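Crystal protein (Bacillus thuringiensis serovar dakota, PDB 2ZTB) probably forms pores in the membranes of target cells, as a parasporin-2 toxin that recognizes cancer cells, here in its proteolytically activated form. Local coordinates at residues S127-F132 / E137-T142; F132-E137 / S234-Q239; F10-A15 / C61-G66. One frame throughout, in Å; residues are numbered along the deposited sequence.

Contact 1. Residues S127-F132 / E137-T142; sequences SIKKVF and EVSFST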
loop_
_atom_site.group_PDB
_atom_site.type_symbol
_atom_site.label_atom_id
_atom_site.label_comp_id
_atom_site.label_asym_id
_atom_site.label_seq_id
_atom_site.Cartn_x
_atom_site.Cartn_y
_atom_site.Cartn_z
ATOM N N SER A 127 -6.462 -5.105 -3.273
ATOM C CA SER A 127 -6.718 -4.320 -4.474
ATOM C C SER A 127 -6.838 -2.838 -4.141
ATOM O O SER A 127 -7.667 -2.431 -3.313
ATOM C CB SER A 127 -7.958 -4.820 -5.204
ATOM O OG SER A 127 -7.774 -6.158 -5.635
ATOM N N ILE A 128 -5.972 -2.053 -4.780
ATOM C CA ILE A 128 -5.946 -0.603 -4.636
ATOM C C ILE A 128 -6.151 0.023 -6.024
ATOM O O ILE A 128 -5.425 -0.277 -6.982
ATOM C CB ILE A 128 -4.621 -0.103 -3.946
ATOM C CG1 ILE A 128 -4.535 -0.592 -2.485
ATOM C CG2 ILE A 128 -4.480 1.417 -4.008
ATOM C CD1 ILE A 128 -5.701 -0.125 -1.568
ATOM N N LYS A 129 -7.173 0.869 -6.121
ATOM C CA LYS A 129 -7.483 1.587 -7.346
ATOM C C LYS A 129 -7.781 3.045 -7.038
ATOM O O LYS A 129 -8.607 3.347 -6.179
ATOM C CB LYS A 129 -8.675 0.946 -8.050
ATOM C CG LYS A 129 -8.360 -0.385 -8.722
ATOM C CD LYS A 129 -9.615 -1.201 -9.022
ATOM C CE LYS A 129 -9.479 -1.965 -10.344
ATOM N NZ LYS A 129 -9.089 -1.052 -11.462
ATOM N N LYS A 130 -7.112 3.944 -7.745
ATOM C CA LYS A 130 -7.335 5.375 -7.577
ATOM C C LYS A 130 -7.254 6.095 -8.919
ATOM O O LYS A 130 -6.303 5.896 -9.680
ATOM C CB LYS A 130 -6.321 5.950 -6.573
ATOM C CG LYS A 130 -6.282 7.469 -6.456
ATOM C CD LYS A 130 -7.481 8.016 -5.713
ATOM C CE LYS A 130 -7.618 9.510 -5.967
ATOM N NZ LYS A 130 -8.613 10.122 -5.043
ATOM N N VAL A 131 -8.256 6.918 -9.216
ATOM C CA VAL A 131 -8.192 7.792 -10.397
ATOM C C VAL A 131 -7.663 9.180 -10.017
ATOM O O VAL A 131 -8.301 9.929 -9.268
ATOM C CB VAL A 131 -9.547 7.914 -11.154
ATOM C CG1 VAL A 131 -9.419 8.886 -12.329
ATOM C CG2 VAL A 131 -10.041 6.542 -11.640
ATOM N N PHE A 132 -6.485 9.502 -10.535
ATOM C CA PHE A 132 -5.863 10.794 -10.296
ATOM C C PHE A 132 -6.219 11.778 -11.418
ATOM O O PHE A 132 -6.257 11.405 -12.595
ATOM C CB PHE A 132 -4.349 10.632 -10.199
ATOM C CG PHE A 132 -3.881 9.956 -8.929
ATOM C CD1 PHE A 132 -3.253 8.711 -8.982
ATOM C CD2 PHE A 132 -4.050 10.570 -7.689
ATOM C CE1 PHE A 132 -2.791 8.083 -7.823
ATOM C CE2 PHE A 132 -3.597 9.953 -6.519
ATOM C CZ PHE A 132 -2.961 8.704 -6.586
ATOM N N GLU A 137 -5.799 6.734 -14.094
ATOM C CA GLU A 137 -6.106 5.552 -13.297
ATOM C C GLU A 137 -4.864 4.745 -12.964
ATOM O O GLU A 137 -4.040 4.447 -13.836
ATOM C CB GLU A 137 -7.147 4.636 -13.948
ATOM C CG GLU A 137 -7.630 3.551 -12.953
ATOM C CD GLU A 137 -8.330 2.364 -13.599
ATOM O OE1 GLU A 137 -9.285 2.568 -14.389
ATOM O OE2 GLU A 137 -7.935 1.218 -13.287
ATOM N N VAL A 138 -4.770 4.399 -11.683
ATOM C CA VAL A 138 -3.708 3.573 -11.123
ATOM C C VAL A 138 -4.377 2.388 -10.391
ATOM O O VAL A 138 -5.331 2.580 -9.636
ATOM C CB VAL A 138 -2.843 4.438 -10.167
ATOM C CG1 VAL A 138 -1.949 3.605 -9.307
ATOM C CG2 VAL A 138 -2.011 5.461 -10.971
ATOM N N SER A 139 -3.918 1.168 -10.656
ATOM C CA SER A 139 -4.346 0.016 -9.860
ATOM C C SER A 139 -3.186 -0.884 -9.418
ATOM O O SER A 139 -2.169 -1.000 -10.109
ATOM C CB SER A 139 -5.404 -0.802 -10.579
ATOM O OG SER A 139 -4.822 -1.548 -11.625
ATOM N N PHE A 140 -3.364 -1.511 -8.252
ATOM C CA PHE A 140 -2.373 -2.398 -7.657
ATOM C C PHE A 140 -3.065 -3.607 -7.015
ATOM O O PHE A 140 -4.158 -3.490 -6.452
ATOM C CB PHE A 140 -1.582 -1.663 -6.568
ATOM C CG PHE A 140 -0.580 -0.645 -7.085
ATOM C CD1 PHE A 140 -0.890 0.706 -7.105
ATOM C CD2 PHE A 140 0.687 -1.042 -7.506
ATOM C CE1 PHE A 140 0.027 1.632 -7.580
ATOM C CE2 PHE A 140 1.611 -0.124 -7.962
ATOM C CZ PHE A 140 1.283 1.212 -8.001
ATOM N N SER A 141 -2.423 -4.766 -7.115
ATOM C CA SER A 141 -2.768 -5.935 -6.298
ATOM C C SER A 141 -1.557 -6.172 -5.386
ATOM O O SER A 141 -0.513 -6.670 -5.828
ATOM C CB SER A 141 -3.072 -7.154 -7.182
ATOM O OG SER A 141 -3.829 -8.125 -6.467
ATOM N N THR A 142 -1.677 -5.773 -4.122
ATOM C CA THR A 142 -0.488 -5.621 -3.289
ATOM C C THR A 142 -0.511 -6.411 -1.979
ATOM O O THR A 142 -1.560 -6.541 -1.338
ATOM C CB THR A 142 -0.175 -4.119 -3.053
ATOM O OG1 THR A 142 1.169 -3.972 -2.589
ATOM C CG2 THR A 142 -1.147 -3.488 -2.068
HETATM O O HOH W 1 -6.044 -8.254 -5.169
#

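Contact 2. Residues F132-E137 / S234-Q239; sequences FEIGGE and SSFDFQ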
loop_
_atom_site.group_PDB
_atom_site.type_symbol
_atom_site.label_atom_id
_atom_site.label_comp_id
_atom_site.label_asym_id
_atom_site.label_seq_id
_atom_site.Cartn_x
_atom_site.Cartn_y
_atom_site.Cartn_z
ATOM N N PHE A 132 -6.485 9.502 -10.535
ATOM C CA PHE A 132 -5.863 10.794 -10.296
ATOM C C PHE A 132 -6.219 11.778 -11.418
ATOM O O PHE A 132 -6.257 11.405 -12.595
ATOM C CB PHE A 132 -4.349 10.632 -10.199
ATOM C CG PHE A 132 -3.881 9.956 -8.929
ATOM C CD1 PHE A 132 -3.253 8.711 -8.982
ATOM C CD2 PHE A 132 -4.050 10.570 -7.689
ATOM C CE1 PHE A 132 -2.791 8.083 -7.823
ATOM C CE2 PHE A 132 -3.597 9.953 -6.519
ATOM C CZ PHE A 132 -2.961 8.704 -6.586
ATOM N N GLU A 133 -6.476 13.028 -11.042
ATOM C CA GLU A 133 -6.830 14.075 -11.998
ATOM C C GLU A 133 -5.815 14.195 -13.135
ATOM O O GLU A 133 -6.187 14.154 -14.317
ATOM C CB GLU A 133 -6.985 15.419 -11.287
ATOM C CG GLU A 133 -7.197 16.592 -12.232
ATOM C CD GLU A 133 -7.343 17.910 -11.503
ATOM O OE1 GLU A 133 -7.858 17.898 -10.351
ATOM O OE2 GLU A 133 -6.951 18.955 -12.086
ATOM N N ILE A 134 -4.548 14.346 -12.766
ATOM C CA ILE A 134 -3.463 14.520 -13.724
ATOM C C ILE A 134 -2.920 13.171 -14.217
ATOM O O ILE A 134 -2.849 12.925 -15.426
ATOM C CB ILE A 134 -2.318 15.421 -13.141
ATOM C CG1 ILE A 134 -2.862 16.825 -12.831
ATOM C CG2 ILE A 134 -1.105 15.472 -14.095
ATOM C CD1 ILE A 134 -1.969 17.686 -11.972
ATOM N N GLY A 135 -2.577 12.292 -13.282
ATOM C CA GLY A 135 -1.964 11.016 -13.618
ATOM C C GLY A 135 -2.863 9.941 -14.203
ATOM O O GLY A 135 -2.369 9.021 -14.852
ATOM N N GLY A 136 -4.167 10.032 -13.979
ATOM C CA GLY A 136 -5.085 9.016 -14.486
ATOM C C GLY A 136 -5.237 7.822 -13.562
ATOM O O GLY A 136 -4.865 7.885 -12.388
ATOM N N GLU A 137 -5.799 6.734 -14.094
ATOM C CA GLU A 137 -6.106 5.552 -13.297
ATOM C C GLU A 137 -4.864 4.745 -12.964
ATOM O O GLU A 137 -4.040 4.447 -13.836
ATOM C CB GLU A 137 -7.147 4.636 -13.948
ATOM C CG GLU A 137 -7.630 3.551 -12.953
ATOM C CD GLU A 137 -8.330 2.364 -13.599
ATOM O OE1 GLU A 137 -9.285 2.568 -14.389
ATOM O OE2 GLU A 137 -7.935 1.218 -13.287
ATOM N N SER A 234 3.979 12.265 -12.336
ATOM C CA SER A 234 3.916 12.419 -13.793
ATOM C C SER A 234 4.230 13.850 -14.221
ATOM O O SER A 234 4.192 14.790 -13.412
ATOM C CB SER A 234 2.563 11.956 -14.345
ATOM O OG SER A 234 1.499 12.760 -13.857
ATOM N N SER A 235 4.586 13.997 -15.490
ATOM C CA SER A 235 4.916 15.296 -16.036
ATOM C C SER A 235 3.732 15.760 -16.871
ATOM O O SER A 235 3.008 14.938 -17.425
ATOM C CB SER A 235 6.198 15.240 -16.866
ATOM O OG SER A 235 6.012 14.391 -17.973
ATOM N N PHE A 236 3.530 17.075 -16.902
ATOM C CA PHE A 236 2.450 17.725 -17.641
ATOM C C PHE A 236 2.845 19.172 -17.963
ATOM O O PHE A 236 3.885 19.651 -17.511
ATOM C CB PHE A 236 1.122 17.647 -16.856
ATOM C CG PHE A 236 1.104 18.449 -15.572
ATOM C CD1 PHE A 236 0.262 19.546 -15.443
ATOM C CD2 PHE A 236 1.913 18.099 -14.488
ATOM C CE1 PHE A 236 0.228 20.297 -14.266
ATOM C CE2 PHE A 236 1.878 18.848 -13.298
ATOM C CZ PHE A 236 1.029 19.949 -13.202
ATOM N N ASP A 237 2.022 19.844 -18.756
ATOM C CA ASP A 237 2.204 21.248 -19.137
ATOM C C ASP A 237 3.542 21.497 -19.815
ATOM O O ASP A 237 4.309 22.372 -19.393
ATOM C CB ASP A 237 1.985 22.193 -17.940
ATOM C CG ASP A 237 0.506 22.368 -17.569
ATOM O OD1 ASP A 237 -0.388 21.833 -18.259
ATOM O OD2 ASP A 237 0.235 23.053 -16.563
ATOM N N PHE A 238 3.804 20.710 -20.861
ATOM C CA PHE A 238 5.015 20.825 -21.668
ATOM C C PHE A 238 5.063 22.141 -22.435
ATOM O O PHE A 238 4.064 22.580 -23.039
ATOM C CB PHE A 238 5.164 19.638 -22.638
ATOM C CG PHE A 238 5.037 18.287 -21.978
ATOM C CD1 PHE A 238 3.872 17.536 -22.113
ATOM C CD2 PHE A 238 6.071 17.768 -21.220
ATOM C CE1 PHE A 238 3.747 16.297 -21.486
ATOM C CE2 PHE A 238 5.954 16.531 -20.591
ATOM C CZ PHE A 238 4.796 15.795 -20.728
ATOM N N GLN A 239 6.234 22.774 -22.409
ATOM C CA GLN A 239 6.430 24.059 -23.085
ATOM C C GLN A 239 7.748 24.050 -23.818
ATOM O O GLN A 239 8.699 23.393 -23.408
ATOM C CB GLN A 239 6.422 25.232 -22.098
ATOM C CG GLN A 239 5.113 25.490 -21.371
ATOM C CD GLN A 239 4.060 26.145 -22.246
ATOM O OE1 GLN A 239 4.313 26.501 -23.401
ATOM N NE2 GLN A 239 2.871 26.319 -21.697
#

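Contact 3. Residues F10-A15 / C61-G66; sequences FNELSA and CYKNVG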
loop_
_atom_site.group_PDB
_atom_site.type_symbol
_atom_site.label_atom_id
_atom_site.label_comp_id
_atom_site.label_asym_id
_atom_site.label_seq_id
_atom_site.Cartn_x
_atom_site.Cartn_y
_atom_site.Cartn_z
ATOM N N PHE A 10 -1.692 -17.954 15.339
ATOM C CA PHE A 10 -1.119 -17.707 16.669
ATOM C C PHE A 10 -0.015 -16.644 16.677
ATOM O O PHE A 10 0.147 -15.934 17.682
ATOM C CB PHE A 10 -0.621 -18.995 17.338
ATOM C CG PHE A 10 -1.693 -19.735 18.126
ATOM C CD1 PHE A 10 -2.117 -20.997 17.736
ATOM C CD2 PHE A 10 -2.266 -19.167 19.259
ATOM C CE1 PHE A 10 -3.093 -21.680 18.449
ATOM C CE2 PHE A 10 -3.247 -19.846 19.980
ATOM C CZ PHE A 10 -3.662 -21.102 19.575
ATOM N N ASN A 11 0.742 -16.542 15.577
ATOM C CA ASN A 11 1.846 -15.587 15.491
ATOM C C ASN A 11 1.391 -14.161 15.187
ATOM O O ASN A 11 2.205 -13.255 15.045
ATOM C CB ASN A 11 2.976 -16.078 14.553
ATOM C CG ASN A 11 2.607 -16.061 13.045
ATOM O OD1 ASN A 11 3.491 -16.240 12.209
ATOM N ND2 ASN A 11 1.341 -15.849 12.704
ATOM N N GLU A 12 0.076 -13.983 15.128
ATOM C CA GLU A 12 -0.569 -12.688 14.893
ATOM C C GLU A 12 -1.343 -12.185 16.108
ATOM O O GLU A 12 -1.944 -11.113 16.046
ATOM C CB GLU A 12 -1.614 -12.824 13.795
ATOM C CG GLU A 12 -1.082 -12.991 12.428
ATOM C CD GLU A 12 -2.213 -13.077 11.438
ATOM O OE1 GLU A 12 -2.415 -12.074 10.727
ATOM O OE2 GLU A 12 -2.909 -14.118 11.410
ATOM N N LEU A 13 -1.376 -12.971 17.181
ATOM C CA LEU A 13 -2.079 -12.588 18.413
ATOM C C LEU A 13 -1.614 -11.250 18.975
ATOM O O LEU A 13 -2.422 -10.476 19.476
ATOM C CB LEU A 13 -1.990 -13.714 19.447
ATOM C CG LEU A 13 -3.261 -14.592 19.540
ATOM C CD1 LEU A 13 -3.930 -14.923 18.205
ATOM C CD2 LEU A 13 -3.064 -15.847 20.396
ATOM N N SER A 14 -0.320 -10.960 18.843
ATOM C CA SER A 14 0.244 -9.651 19.196
ATOM C C SER A 14 -0.409 -8.494 18.446
ATOM O O SER A 14 -0.446 -7.366 18.954
ATOM C CB SER A 14 1.745 -9.640 18.947
ATOM O OG SER A 14 2.010 -9.865 17.572
ATOM N N ALA A 15 -0.932 -8.785 17.249
ATOM C CA ALA A 15 -1.665 -7.812 16.436
ATOM C C ALA A 15 -3.006 -7.459 17.063
ATOM O O ALA A 15 -3.571 -6.411 16.773
ATOM C CB ALA A 15 -1.853 -8.321 14.968
ATOM N N CYS A 61 -11.765 -19.091 13.163
ATOM C CA CYS A 61 -11.546 -17.699 13.533
ATOM C C CYS A 61 -10.789 -16.971 12.420
ATOM O O CYS A 61 -9.734 -17.427 11.962
ATOM C CB CYS A 61 -10.802 -17.611 14.869
ATOM S SG CYS A 61 -10.557 -15.963 15.497
ATOM N N TYR A 62 -11.349 -15.839 12.005
ATOM C CA TYR A 62 -10.902 -15.135 10.813
ATOM C C TYR A 62 -10.546 -13.704 11.123
ATOM O O TYR A 62 -11.153 -13.081 11.987
ATOM C CB TYR A 62 -11.993 -15.128 9.737
ATOM C CG TYR A 62 -12.559 -16.482 9.388
ATOM C CD1 TYR A 62 -13.702 -16.972 10.034
ATOM C CD2 TYR A 62 -11.967 -17.277 8.408
ATOM C CE1 TYR A 62 -14.237 -18.220 9.718
ATOM C CE2 TYR A 62 -12.504 -18.530 8.077
ATOM C CZ TYR A 62 -13.631 -18.990 8.737
ATOM O OH TYR A 62 -14.160 -20.227 8.406
ATOM N N LYS A 63 -9.532 -13.211 10.420
ATOM C CA LYS A 63 -9.243 -11.790 10.302
ATOM C C LYS A 63 -9.758 -11.321 8.929
ATOM O O LYS A 63 -9.760 -12.083 7.951
ATOM C CB LYS A 63 -7.741 -11.526 10.463
ATOM C CG LYS A 63 -6.816 -12.392 9.602
ATOM C CD LYS A 63 -5.386 -11.854 9.683
ATOM C CE LYS A 63 -4.459 -12.508 8.688
ATOM N NZ LYS A 63 -4.071 -13.919 8.965
ATOM N N ASN A 64 -10.229 -10.076 8.887
ATOM C CA ASN A 64 -10.918 -9.520 7.732
ATOM C C ASN A 64 -10.416 -8.108 7.486
ATOM O O ASN A 64 -10.141 -7.378 8.430
ATOM C CB ASN A 64 -12.432 -9.422 7.975
ATOM C CG ASN A 64 -13.056 -10.728 8.453
ATOM O OD1 ASN A 64 -13.043 -11.047 9.650
ATOM N ND2 ASN A 64 -13.627 -11.470 7.529
ATOM N N VAL A 65 -10.338 -7.727 6.213
ATOM C CA VAL A 65 -10.130 -6.338 5.823
ATOM C C VAL A 65 -11.473 -5.845 5.302
ATOM O O VAL A 65 -12.128 -6.521 4.511
ATOM C CB VAL A 65 -9.009 -6.196 4.745
ATOM C CG1 VAL A 65 -8.756 -4.731 4.390
ATOM C CG2 VAL A 65 -7.710 -6.861 5.217
ATOM N N GLY A 66 -11.911 -4.690 5.783
ATOM C CA GLY A 66 -13.165 -4.112 5.317
ATOM C C GLY A 66 -12.924 -3.272 4.072
ATOM O O GLY A 66 -11.885 -3.386 3.409
#

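Contact 1. Residues S127-F132 / E137-T142
I128-F140 and K130-V138 are the hydrogen-bonded pairs between 127-132 and 137-142, antiparallel strands of a hairpin whose axes run 4.6 Å apart at 172°. In each pair both amides donate to the opposite carbonyl, and I128 N reaches F140 O almost in line, with an N-H...O angle of 172°. One face, carrying S127, K129, V131, E137, S139 and S141, is mostly polar and mostly solvent-facing. There the chain of K129 lies over S139, CG to CB 3.5 Å, and bends at chi3 and again at chi4 (-53°), which carries NZ across to E137 OE2 for a salt bridge of 3.1 Å. At the strand ends near S127, a water bonds both S127 OG (2.8 Å) and S141 OG (2.6 Å). The other face is largely apolar: V138 CG2 meets the edge of the F132 ring, 4.0 Å from CD1, while K130 CG lies over a face of that ring, toward its rim. Such a two-faced hairpin is consistent with the membrane-inserting hairpin of aerolysin-type toxins. Its apolar face packs on the long strands 96-116 (F140 on V112), 168-199 (I128 on F185) and 223-247 (V138 on V230), with K130 NZ bonded to N72 of strand 61-90.

Contact 2. Residues F132-E137 / S234-Q239
I134 and G135 give their backbone N atoms to the carboxylate of E181, I134 N to OE2 and G135 N to OE1, at the point where the turn touches S234 and F236. The turn is the tip of the beta hairpin 126-142, and the partner is strand 223-247 of the elongated antiparallel sheet. F132 and G136 form the last backbone pair of the hairpin, F132 N to G136 O and G136 N to F132 O each at 2.9 Å, and E133, I134 and G135 make the three-residue bend between them with helical backbone angles. G136 then leaves the bend with a positive phi of 86°, a conformation suited to glycine.

I134 is the side chain that reaches across. With CG2 anti to the backbone N, this methyl points into the corner between S234 and F236, where it is 4.0 Å from F236 CG. S234 OG has I134 CG2 at 3.8 Å and G135 CA at 3.9 Å, both plain van der Waals contacts. The longer branch, extended beyond CG1, lays CD1 over a face of the F236 ring in a CH-pi contact, 4.2 Å from the centroid and 18° off the ring normal. With CG between the backbone N and the carbonyl carbon (67°), the F236 ring turns one face to I134. Thus one branched residue covers both a hydroxyl and an aromatic ring, and the interface is small, 158 Å² in all.

Strand 168-199, which carries E181, ties the two parts together from beside them: S234 and F236 pair through their backbones with A179 and K177. Next to the turn, E133 touches a bound lutetium ion. Further along the strand, F236 CA sits over the F238 ring, 4.2 Å above its plane and toward its rim.

Contact 3. Residues F10-A15 / C61-G66
E12 and K63 meet by a single ion pair: K63 NZ donates to E12 OE2 at 2.7 Å. The ammonium comes to the syn side of that oxygen, 21° out of the carboxylate plane, and the two side chains cross at about a right angle. NZ also lies 3.0 Å from E12 OE1, so it sits near the mouth of the carboxylate although the bond is made to OE2. K63 starts from a first torsion of 50°, runs extended, and turns at chi4 (-72°) to present NZ to the acid. E12 reaches out from a 3-10 segment, steadied locally by A15 N bonding to E12 O at 2.8 Å. Further partners hold both groups: E12 OE2 also accepts M9 N, and OE1 accepts K121 N. K63 NZ has a second salt bridge to E6 and a bond to the carbonyl of Y7, with the F122 ring in cation-pi contact. The pair thereby joins the segment after strand 4-7 to the start of the long strand 61-90. Both residues are buried; K63 is probably kept charged by E12 and E6, helped by the Y7 carbonyl and the F122 ring, while that ammonium and the M9 and K121 amides probably stabilise the E12 carboxylate.

Contacts 1 and 2 belong to one hairpin and share F132 and E137: the first is its paired body, the second its tip, with centres 16 Å apart. Contact 3 lies at the other side of the chain's centre from contact 2, 39 Å away between centres, and 25 Å from contact 1, touching neither. Strand 168-199 nevertheless links them, since it pairs with both strand 61-90 of contact 3 and strand 223-247 of contact 2. A bound lutetium ion lies near the tip, about 5 Å from the F236 side chain, and one lies about 12 Å from that of F132. If the hairpin inserts into membranes, contact 2 would probably have to open.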